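Local structure of pyruvate kinase 1 (Trypanosoma brucei brucei, 4KCV) at residues K239-Q244 with M260-D265. The protein catalyses the transfer of a phosphoryl group from phosphoenolpyruvate to ADP, giving pyruvate and ATP in the last step of glycolysis. Residues are numbered along the deposited sequence; the frame is centred on the assembly and turned at random.
With MG (magnesium ion), chain C; AKG (2-oxoglutaric acid), chain E.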
loop_
_atom_site.group_PDB
_atom_site.type_symbol
_atom_site.label_atom_id
_atom_site.label_comp_id
_atom_site.label_asym_id
_atom_site.label_seq_id
_atom_site.Cartn_x
_atom_site.Cartn_y
_atom_site.Cartn_z
ATOM N N LYS A 239 3.298 -33.684 11.590
ATOM C CA LYS A 239 2.678 -33.952 10.296
ATOM C C LYS A 239 1.179 -33.693 10.369
ATOM O O LYS A 239 0.462 -34.264 11.224
ATOM C CB LYS A 239 2.951 -35.392 9.860
ATOM C CG LYS A 239 4.446 -35.732 9.823
ATOM C CD LYS A 239 4.713 -37.209 9.531
ATOM C CE LYS A 239 3.970 -37.723 8.295
ATOM N NZ LYS A 239 4.038 -39.222 8.227
ATOM N N ILE A 240 0.723 -32.732 9.577
ATOM C CA ILE A 240 -0.699 -32.373 9.576
ATOM C C ILE A 240 -1.436 -33.233 8.545
ATOM O O ILE A 240 -1.114 -33.197 7.344
ATOM C CB ILE A 240 -0.901 -30.866 9.273
ATOM C CG1 ILE A 240 -0.187 -30.013 10.326
ATOM C CG2 ILE A 240 -2.382 -30.506 9.210
ATOM C CD1 ILE A 240 -0.719 -30.151 11.748
ATOM N N GLU A 241 -2.313 -34.120 9.032
ATOM C CA GLU A 241 -2.863 -35.181 8.171
ATOM C C GLU A 241 -4.381 -35.286 8.153
ATOM O O GLU A 241 -4.910 -36.105 7.429
ATOM C CB GLU A 241 -2.283 -36.552 8.525
ATOM C CG GLU A 241 -0.810 -36.559 8.840
ATOM C CD GLU A 241 -0.201 -37.937 8.659
ATOM O OE1 GLU A 241 -0.366 -38.504 7.563
ATOM O OE2 GLU A 241 0.508 -38.413 9.565
ATOM N N ASN A 242 -5.075 -34.488 8.964
ATOM C CA ASN A 242 -6.533 -34.524 8.993
ATOM C C ASN A 242 -7.118 -33.176 9.380
ATOM O O ASN A 242 -6.372 -32.226 9.632
ATOM C CB ASN A 242 -7.043 -35.676 9.917
ATOM C CG ASN A 242 -7.066 -35.300 11.408
ATOM O OD1 ASN A 242 -6.336 -34.410 11.861
ATOM N ND2 ASN A 242 -7.901 -36.031 12.198
ATOM N N HIS A 243 -8.444 -33.062 9.375
ATOM C CA HIS A 243 -9.073 -31.759 9.585
ATOM C C HIS A 243 -8.778 -31.207 10.979
ATOM O O HIS A 243 -8.669 -29.989 11.167
ATOM C CB HIS A 243 -10.583 -31.832 9.338
ATOM C CG HIS A 243 -11.346 -32.333 10.516
ATOM N ND1 HIS A 243 -11.323 -33.641 10.883
ATOM C CD2 HIS A 243 -11.961 -31.644 11.566
ATOM C CE1 HIS A 243 -11.979 -33.789 12.054
ATOM N NE2 HIS A 243 -12.371 -32.570 12.471
ATOM N N GLN A 244 -8.632 -32.093 11.963
ATOM C CA GLN A 244 -8.329 -31.660 13.320
ATOM C C GLN A 244 -7.013 -30.924 13.364
ATOM O O GLN A 244 -6.891 -29.907 14.033
ATOM C CB GLN A 244 -8.205 -32.853 14.248
ATOM C CG GLN A 244 -9.489 -33.378 14.804
ATOM C CD GLN A 244 -9.229 -34.603 15.668
ATOM O OE1 GLN A 244 -9.021 -35.733 15.142
ATOM N NE2 GLN A 244 -9.034 -34.361 16.973
ATOM N N MET A 260 5.037 -30.497 8.825
ATOM C CA MET A 260 4.960 -31.066 7.482
ATOM C C MET A 260 3.529 -31.049 7.007
ATOM O O MET A 260 2.637 -31.511 7.705
ATOM C CB MET A 260 5.484 -32.517 7.438
ATOM C CG MET A 260 5.479 -33.105 6.019
ATOM S SD MET A 260 5.543 -34.909 5.982
ATOM C CE MET A 260 7.144 -35.159 6.732
ATOM N N VAL A 261 3.306 -30.533 5.807
ATOM C CA VAL A 261 1.981 -30.593 5.202
ATOM C C VAL A 261 1.885 -31.923 4.503
ATOM O O VAL A 261 2.422 -32.081 3.403
ATOM C CB VAL A 261 1.772 -29.467 4.164
ATOM C CG1 VAL A 261 0.413 -29.608 3.501
ATOM C CG2 VAL A 261 1.915 -28.095 4.816
ATOM N N ALA A 262 1.361 -32.918 5.211
ATOM C CA ALA A 262 1.444 -34.303 4.767
ATOM C C ALA A 262 0.270 -34.592 3.841
ATOM O O ALA A 262 -0.753 -35.118 4.269
ATOM C CB ALA A 262 1.414 -35.241 5.985
ATOM N N ARG A 263 0.407 -34.220 2.580
ATOM C CA ARG A 263 -0.768 -34.042 1.685
ATOM C C ARG A 263 -1.452 -35.352 1.289
ATOM O O ARG A 263 -2.612 -35.363 0.900
ATOM C CB ARG A 263 -0.352 -33.271 0.432
ATOM C CG ARG A 263 0.162 -31.880 0.731
ATOM C CD ARG A 263 0.393 -31.105 -0.556
ATOM N NE ARG A 263 1.288 -31.813 -1.462
ATOM C CZ ARG A 263 1.657 -31.355 -2.651
ATOM N NH1 ARG A 263 1.231 -30.172 -3.083
ATOM N NH2 ARG A 263 2.419 -32.105 -3.437
ATOM N N GLY A 264 -0.711 -36.446 1.339
ATOM C CA GLY A 264 -1.238 -37.731 0.906
ATOM C C GLY A 264 -2.356 -38.178 1.820
ATOM O O GLY A 264 -3.517 -38.271 1.399
ATOM N N ASP A 265 -2.043 -38.281 3.107
ATOM C CA ASP A 265 -3.055 -38.582 4.117
ATOM C C ASP A 265 -4.111 -37.473 4.287
ATOM O O ASP A 265 -5.314 -37.755 4.332
ATOM C CB ASP A 265 -2.384 -38.939 5.438
ATOM C CG ASP A 265 -1.796 -40.370 5.425
ATOM O OD1 ASP A 265 -2.421 -41.266 4.828
ATOM O OD2 ASP A 265 -0.691 -40.580 5.937
HETATM MG MG MG C . 0.855 -39.896 6.168
HETATM C C1 AKG E . 1.478 -38.217 3.830
HETATM O O1 AKG E . 1.579 -37.465 2.842
HETATM O O2 AKG E . 0.347 -38.646 4.157
HETATM C C2 AKG E . 2.727 -38.573 4.684
HETATM O O5 AKG E . 2.668 -39.361 5.647
HETATM C C3 AKG E . 4.073 -38.066 4.143
HETATM C C4 AKG E . 4.841 -39.255 3.536
HETATM C C5 AKG E . 4.262 -39.601 2.154
HETATM O O3 AKG E . 3.081 -40.011 2.105
HETATM O O4 AKG E . 5.023 -39.472 1.183
HETATM O O HOH W 1 1.198 -40.822 8.352
#
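I240 sits between two backbone bonds to the parallel strand beside it: its N-H runs almost straight to M260 O (N to O 2.9 Å, 173° at the hydrogen), while its carbonyl takes a longer, more bent bond from A262 N. Just beyond this pair E241 and D265 bring their carboxylates side by side, the planes turned 37° apart. OE1 of E241 and OD2 of D265 lie 2.7 Å from each other, a closeness explained by the magnesium ion that both bind. E241 OE1 stands 2.3 Å from the metal; E241 OE2 turns instead to a water on the same ion and to the backbone N of F213. The extended chain of E241 carries its carboxylate past the methyl of A262 to the ion. Strands 235-240 and 258-262 are neighbours in the eight-stranded TIM barrel of pyruvate kinase, and the metal lies at their C-terminal ends, where barrels of this fold carry their active sites. Here 2-oxoglutarate chelates the magnesium through carboxylate O2 and oxo O5, probably much as the 2-oxo acid product pyruvate would. The first turn of helix 263-269 holds the C1 carboxylate of the ligand, the one next to the oxo group: G264 N donates to ligand O1, and D265 N reaches ligand O2 at 2.6 Å, so the helix start probably helps to offset the negative charge. K239 and M260 run alongside each other on the ligand side of the sheet, K239 CE 4.0 Å from M260 SD. A bend at chi3 (51°) helps bring K239 NZ to ligand O5, at 2.9 Å; K239 NZ also hydrogen-bonds to S212 OG and D84 OD1. M260 SD rests 3.9 Å from ligand C3, giving the aliphatic part of the acid a nonpolar neighbour.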